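Local coordinates for hypothetical protein (Mus musculus, PDB 1VKB) that probably acts as a gamma-glutamylamine cyclotransferase, splitting gamma-glutamyl amines to release 5-oxoproline, at residues A[102-107]-A[123-128]; A[14-19]-A[80-85]. All coordinates share one frame; numbering follows the deposited sequence.

Contact 1: residues A[102-107]-A[123-128]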
loop_
_atom_site.group_PDB
_atom_site.type_symbol
_atom_site.label_atom_id
_atom_site.label_comp_id
_atom_site.label_asym_id
_atom_site.label_seq_id
_atom_site.Cartn_x
_atom_site.Cartn_y
_atom_site.Cartn_z
ATOM N N ARG A 102 -9.486 2.031 -3.771
ATOM C CA ARG A 102 -9.335 1.969 -2.350
ATOM C C ARG A 102 -10.332 0.975 -1.778
ATOM O O ARG A 102 -11.558 1.102 -2.006
ATOM C CB ARG A 102 -9.579 3.351 -1.756
ATOM C CG ARG A 102 -9.466 3.371 -0.212
ATOM C CD ARG A 102 -9.084 4.721 0.388
ATOM N NE ARG A 102 -9.791 5.906 -0.133
ATOM C CZ ARG A 102 -11.023 6.312 0.267
ATOM N NH1 ARG A 102 -11.784 5.589 1.066
ATOM N NH2 ARG A 102 -11.535 7.408 -0.218
ATOM N N THR A 103 -9.827 0.034 -0.987
ATOM C CA THR A 103 -10.610 -1.090 -0.475
ATOM C C THR A 103 -10.387 -1.257 1.025
ATOM O O THR A 103 -9.279 -1.129 1.487
ATOM C CB THR A 103 -10.145 -2.363 -1.240
ATOM O OG1 THR A 103 -10.402 -2.190 -2.652
ATOM C CG2 THR A 103 -10.991 -3.492 -0.870
ATOM N N ALA A 104 -11.437 -1.544 1.802
ATOM C CA ALA A 104 -11.289 -1.632 3.271
ATOM C C ALA A 104 -10.943 -3.096 3.558
ATOM O O ALA A 104 -11.644 -3.964 3.063
ATOM C CB ALA A 104 -12.568 -1.277 3.922
ATOM N N LEU A 105 -9.853 -3.376 4.272
ATOM C CA LEU A 105 -9.455 -4.737 4.588
ATOM C C LEU A 105 -9.122 -4.875 6.076
ATOM O O LEU A 105 -8.728 -3.916 6.725
ATOM C CB LEU A 105 -8.196 -5.131 3.788
ATOM C CG LEU A 105 -8.171 -5.142 2.264
ATOM C CD1 LEU A 105 -6.744 -5.541 1.793
ATOM C CD2 LEU A 105 -9.239 -6.116 1.734
ATOM N N GLN A 106 -9.247 -6.089 6.593
ATOM C CA GLN A 106 -8.851 -6.388 7.965
ATOM C C GLN A 106 -7.353 -6.626 8.000
ATOM O O GLN A 106 -6.829 -7.437 7.231
ATOM C CB GLN A 106 -9.552 -7.634 8.479
ATOM C CG GLN A 106 -9.328 -7.912 9.916
ATOM C CD GLN A 106 -10.025 -9.208 10.352
ATOM O OE1 GLN A 106 -10.563 -9.946 9.514
ATOM N NE2 GLN A 106 -9.999 -9.493 11.647
ATOM N N VAL A 107 -6.699 -5.970 8.967
ATOM C CA VAL A 107 -5.238 -6.022 9.151
ATOM C C VAL A 107 -4.927 -6.521 10.558
ATOM O O VAL A 107 -5.428 -6.017 11.556
ATOM C CB VAL A 107 -4.586 -4.648 8.892
ATOM C CG1 VAL A 107 -3.113 -4.647 9.246
ATOM C CG2 VAL A 107 -4.826 -4.179 7.434
ATOM N N GLN A 123 -9.544 -2.513 10.950
ATOM C CA GLN A 123 -9.968 -2.316 9.553
ATOM C C GLN A 123 -9.260 -1.091 8.997
ATOM O O GLN A 123 -9.296 -0.018 9.603
ATOM C CB GLN A 123 -11.486 -2.096 9.435
ATOM C CG GLN A 123 -12.000 -2.273 7.998
ATOM C CD GLN A 123 -12.261 -3.761 7.654
ATOM O OE1 GLN A 123 -12.069 -4.625 8.491
ATOM N NE2 GLN A 123 -12.721 -4.024 6.442
ATOM N N CYS A 124 -8.669 -1.215 7.797
ATOM C CA CYS A 124 -7.895 -0.154 7.194
ATOM C C CYS A 124 -8.248 -0.067 5.716
ATOM O O CYS A 124 -8.480 -1.088 5.090
ATOM C CB CYS A 124 -6.416 -0.500 7.229
ATOM S SG CYS A 124 -5.688 -0.649 8.871
ATOM N N PHE A 125 -8.261 1.132 5.180
ATOM C CA PHE A 125 -8.261 1.299 3.758
ATOM C C PHE A 125 -6.873 0.863 3.192
ATOM O O PHE A 125 -5.799 1.201 3.724
ATOM C CB PHE A 125 -8.520 2.738 3.346
ATOM C CG PHE A 125 -9.935 3.206 3.587
ATOM C CD1 PHE A 125 -11.028 2.505 3.103
ATOM C CD2 PHE A 125 -10.164 4.369 4.328
ATOM C CE1 PHE A 125 -12.335 2.945 3.384
ATOM C CE2 PHE A 125 -11.476 4.792 4.570
ATOM C CZ PHE A 125 -12.531 4.081 4.103
ATOM N N VAL A 126 -6.927 0.206 2.046
ATOM C CA VAL A 126 -5.716 -0.260 1.350
ATOM C C VAL A 126 -5.921 0.017 -0.131
ATOM O O VAL A 126 -7.056 -0.118 -0.620
ATOM C CB VAL A 126 -5.525 -1.790 1.542
ATOM C CG1 VAL A 126 -4.215 -2.250 0.883
ATOM C CG2 VAL A 126 -5.490 -2.146 3.018
ATOM N N TYR A 127 -4.869 0.457 -0.818
ATOM C CA TYR A 127 -4.922 0.660 -2.278
ATOM C C TYR A 127 -4.657 -0.694 -2.971
ATOM O O TYR A 127 -3.531 -1.169 -2.974
ATOM C CB TYR A 127 -3.940 1.769 -2.701
ATOM C CG TYR A 127 -4.421 3.094 -2.157
ATOM C CD1 TYR A 127 -5.522 3.738 -2.745
ATOM C CD2 TYR A 127 -3.844 3.673 -1.024
ATOM C CE1 TYR A 127 -6.016 4.923 -2.228
ATOM C CE2 TYR A 127 -4.382 4.864 -0.455
ATOM C CZ TYR A 127 -5.429 5.480 -1.085
ATOM O OH TYR A 127 -5.949 6.637 -0.573
ATOM N N THR A 128 -5.731 -1.354 -3.437
ATOM C CA THR A 128 -5.631 -2.638 -4.168
ATOM C C THR A 128 -5.856 -2.364 -5.640
ATOM O O THR A 128 -6.200 -1.264 -6.010
ATOM C CB THR A 128 -6.650 -3.642 -3.649
ATOM O OG1 THR A 128 -7.975 -3.120 -3.837
ATOM C CG2 THR A 128 -6.504 -3.805 -2.170
#
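Arg102 brings its guanidinium over one face of the Phe125 ring, a cation-pi contact on strands 102-107 and 123-128, which run antiparallel. Arg102 CZ lies 4.5 Å from the Phe125 ring centroid and 4° off its normal. The two planes are steeply inclined, 68° apart, so the group does not lie flat: Arg102 NH1 comes down over the middle of the ring. CG stands anti to the backbone N (chi1 179°), which sets it against Phe125 CB. Further out, Arg102 CD is 3.6 Å from Phe125 CG, and the chain then bends at chi3. Tyr127 runs alongside this stem, its CE1 3.9 Å from Arg102 CB. Both polar ends have the same outside partner, Asp91, which forms a salt bridge with Arg102 NH2 and a hydrogen bond with Tyr127 OH.

At the Thr103 end, Thr103 OG1 and Thr128 OG1 share a hydrogen bond of 2.9 Å, and Thr128 OG1 also bonds to the backbone O of Gln101.

Paired backbone hydrogen bonds join Thr103 to Val126 and Leu105 to Cys124, including Leu105 N to Cys124 O at 2.8 Å.

Apolar contacts follow. On the face of Leu105, Cys124 and Val126, Leu105 CD1 meets Val126 CG2 at 3.8 Å, crossing at about a right angle. Val107 CG2 meets Cys124 SG at 3.9 Å. Compact side chains suit the buried positions Val107, Cys124 and Val126, where Phe17 packs. The chemistry is thus divided: one arginine nitrogen rests over the ring while another pairs with Asp91, so the positive charge is probably stabilised by both, whereas the opposite face is mainly apolar, with two hydrogen-bonded hydroxyls at one end.

Contact 2: residues A[14-19]-A[80-85]. With FMT (formic acid), chain C.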
loop_
_atom_site.group_PDB
_atom_site.type_symbol
_atom_site.label_atom_id
_atom_site.label_comp_id
_atom_site.label_asym_id
_atom_site.label_seq_id
_atom_site.Cartn_x
_atom_site.Cartn_y
_atom_site.Cartn_z
ATOM N N ALA A 14 -9.273 8.295 9.584
ATOM C CA ALA A 14 -9.400 6.973 8.982
ATOM C C ALA A 14 -8.099 6.218 9.034
ATOM O O ALA A 14 -7.038 6.780 8.719
ATOM C CB ALA A 14 -9.805 7.109 7.538
ATOM N N HIS A 15 -8.177 4.927 9.332
ATOM C CA HIS A 15 -7.016 4.071 9.282
ATOM C C HIS A 15 -6.742 3.606 7.865
ATOM O O HIS A 15 -7.670 3.220 7.161
ATOM C CB HIS A 15 -7.186 2.855 10.187
ATOM C CG HIS A 15 -7.023 3.169 11.653
ATOM N ND1 HIS A 15 -7.939 2.788 12.610
ATOM C CD2 HIS A 15 -6.064 3.857 12.312
ATOM C CE1 HIS A 15 -7.543 3.216 13.801
ATOM N NE2 HIS A 15 -6.408 3.877 13.645
ATOM N N ILE A 16 -5.473 3.682 7.470
ATOM C CA ILE A 16 -4.995 3.121 6.228
ATOM C C ILE A 16 -3.837 2.197 6.490
ATOM O O ILE A 16 -3.145 2.313 7.516
ATOM C CB ILE A 16 -4.591 4.213 5.197
ATOM C CG1 ILE A 16 -3.295 4.977 5.594
ATOM C CG2 ILE A 16 -5.751 5.219 4.924
ATOM C CD1 ILE A 16 -2.824 5.815 4.452
ATOM N N PHE A 17 -3.620 1.288 5.549
ATOM C CA PHE A 17 -2.523 0.343 5.603
ATOM C C PHE A 17 -1.785 0.453 4.274
ATOM O O PHE A 17 -2.373 0.279 3.228
ATOM C CB PHE A 17 -3.084 -1.041 5.797
ATOM C CG PHE A 17 -2.084 -2.160 5.701
ATOM C CD1 PHE A 17 -1.308 -2.521 6.788
ATOM C CD2 PHE A 17 -1.999 -2.907 4.549
ATOM C CE1 PHE A 17 -0.433 -3.612 6.690
ATOM C CE2 PHE A 17 -1.128 -3.980 4.470
ATOM C CZ PHE A 17 -0.381 -4.330 5.530
ATOM N N VAL A 18 -0.515 0.801 4.369
ATOM C CA VAL A 18 0.378 0.971 3.229
ATOM C C VAL A 18 1.431 -0.131 3.218
ATOM O O VAL A 18 2.012 -0.504 4.249
ATOM C CB VAL A 18 0.987 2.384 3.155
ATOM C CG1 VAL A 18 -0.144 3.405 2.986
ATOM C CG2 VAL A 18 1.868 2.717 4.311
ATOM N N TYR A 19 1.629 -0.677 2.033
ATOM C CA TYR A 19 2.501 -1.842 1.835
ATOM C C TYR A 19 3.626 -1.545 0.858
ATOM O O TYR A 19 4.537 -2.343 0.743
ATOM C CB TYR A 19 1.690 -3.036 1.308
ATOM C CG TYR A 19 0.969 -2.719 0.027
ATOM C CD1 TYR A 19 1.611 -2.826 -1.202
ATOM C CD2 TYR A 19 -0.362 -2.311 0.052
ATOM C CE1 TYR A 19 0.955 -2.486 -2.357
ATOM C CE2 TYR A 19 -1.003 -1.954 -1.078
ATOM C CZ TYR A 19 -0.335 -2.055 -2.304
ATOM O OH TYR A 19 -0.975 -1.739 -3.483
ATOM N N TYR A 80 -1.436 3.634 9.466
ATOM C CA TYR A 80 -1.469 5.071 9.790
ATOM C C TYR A 80 -2.870 5.493 10.097
ATOM O O TYR A 80 -3.815 4.926 9.567
ATOM C CB TYR A 80 -0.975 5.935 8.599
ATOM C CG TYR A 80 0.497 5.779 8.372
ATOM C CD1 TYR A 80 0.986 4.653 7.735
ATOM C CD2 TYR A 80 1.389 6.749 8.785
ATOM C CE1 TYR A 80 2.342 4.475 7.539
ATOM C CE2 TYR A 80 2.760 6.575 8.611
ATOM C CZ TYR A 80 3.215 5.427 7.978
ATOM O OH TYR A 80 4.560 5.203 7.804
ATOM N N GLU A 81 -3.010 6.515 10.925
ATOM C CA GLU A 81 -4.288 7.203 11.057
ATOM C C GLU A 81 -4.163 8.512 10.284
ATOM O O GLU A 81 -3.237 9.295 10.560
ATOM C CB GLU A 81 -4.650 7.421 12.531
ATOM C CG GLU A 81 -6.055 7.925 12.674
ATOM C CD GLU A 81 -6.546 8.022 14.110
ATOM O OE1 GLU A 81 -5.778 8.459 14.980
ATOM O OE2 GLU A 81 -7.719 7.683 14.356
ATOM N N VAL A 82 -5.065 8.752 9.314
ATOM C CA VAL A 82 -4.966 9.945 8.449
ATOM C C VAL A 82 -6.254 10.767 8.530
ATOM O O VAL A 82 -7.336 10.246 8.896
ATOM C CB VAL A 82 -4.657 9.593 6.974
ATOM C CG1 VAL A 82 -3.418 8.679 6.887
ATOM C CG2 VAL A 82 -5.810 8.899 6.312
ATOM N N ASP A 83 -6.154 12.050 8.193
ATOM C CA ASP A 83 -7.347 12.851 8.085
ATOM C C ASP A 83 -7.946 12.755 6.677
ATOM O O ASP A 83 -7.367 12.173 5.779
ATOM C CB ASP A 83 -7.120 14.299 8.574
ATOM C CG ASP A 83 -6.209 15.120 7.704
ATOM O OD1 ASP A 83 -5.713 14.666 6.643
ATOM O OD2 ASP A 83 -5.921 16.300 8.053
ATOM N N GLU A 84 -9.104 13.370 6.498
ATOM C CA GLU A 84 -9.829 13.278 5.252
ATOM C C GLU A 84 -9.057 13.921 4.095
ATOM O O GLU A 84 -9.100 13.421 2.968
ATOM C CB GLU A 84 -11.197 13.922 5.411
ATOM C CG GLU A 84 -12.091 13.147 6.373
ATOM C CD GLU A 84 -11.706 13.263 7.839
ATOM O OE1 GLU A 84 -10.958 14.200 8.292
ATOM O OE2 GLU A 84 -12.157 12.371 8.576
ATOM N N GLN A 85 -8.343 15.008 4.373
ATOM C CA GLN A 85 -7.546 15.698 3.329
ATOM C C GLN A 85 -6.472 14.773 2.805
ATOM O O GLN A 85 -6.239 14.686 1.605
ATOM C CB GLN A 85 -6.887 16.950 3.883
ATOM C CG GLN A 85 -6.058 17.734 2.836
ATOM C CD GLN A 85 -5.332 18.948 3.414
ATOM O OE1 GLN A 85 -5.407 19.233 4.619
ATOM N NE2 GLN A 85 -4.612 19.669 2.539
HETATM C C FMT C . 1.036 1.640 -0.885
HETATM O O1 FMT C . 0.433 0.975 -0.015
HETATM O O2 FMT C . 2.217 2.076 -0.868
#
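Ile16 CG1 sits between its backbone N and carbonyl carbon (chi1 70°), a setting that brings it 3.9 Å from Tyr80 CB. Beyond it, Ile16 CD1 meets Val82 CG1 at 3.8 Å. Val18 extends this row, setting CG2 3.7 Å from Tyr80 CE1. Beta-branched residues suit both the extended backbone and the buried face, which Leu87 and Leu90 of helix 84-93 cover at Ile16. Tyr80 is different in kind: its ring packs here while its OH bonds to Glu78.

His15 and Glu81 pair on the other face. His15 CD2 touches Glu81 CB at 3.8 Å, and Tyr80 O lies at the edge of the imidazole, in its plane. The carboxylate does not grip the ring; Glu81 OE1 instead makes a salt bridge with Arg43. Four backbone hydrogen bonds fasten the strands, two between Ala14 and Val82 and two between Ile16 and Tyr80. Asp83 is the N-cap of helix 84-93, its OD1 accepting from Met86 N.

At the other end, Tyr19 N gives a fairly straight hydrogen bond (162°) to O1 of a formic acid molecule, 2.9 Å away. The same O1 lies over one face of the Tyr19 ring, offset toward the rim, and the formic acid is also held by Leu22 N. A strand running into a Tyr-Gly-Thr-Leu loop whose backbone N-H groups hold a small acid is characteristic of the gamma-glutamyl cyclotransferase fold, where, as in relatives, this loop probably helps form the substrate pocket; the formic acid, probably from the crystallisation liquor, is consistent with that site.

Contacts 1 and 2 are neighbours, their centres 10 Å apart, and strand 14-18 lies between strands 76-82 and 121-129. Phe17 N probably donates to Phe125 O at 2.8 Å, joining the two backbones. Strand 40-48 pairs with both 76-82 and 101-109, which completes a circuit of strands, consistent with a barrel-like core. Helix 84-93 begins within segment 80-85, leads in the chain to strand 101-109, and packs on Ile16 as well as on Arg102, Phe125 and Tyr127. At the presumed pocket, Tyr19 OH makes a probable hydrogen bond of 2.7 Å to Tyr127 O, so contact 1, with Leu65 N, probably helps position the tyrosine whose ring and backbone N meet the formic acid.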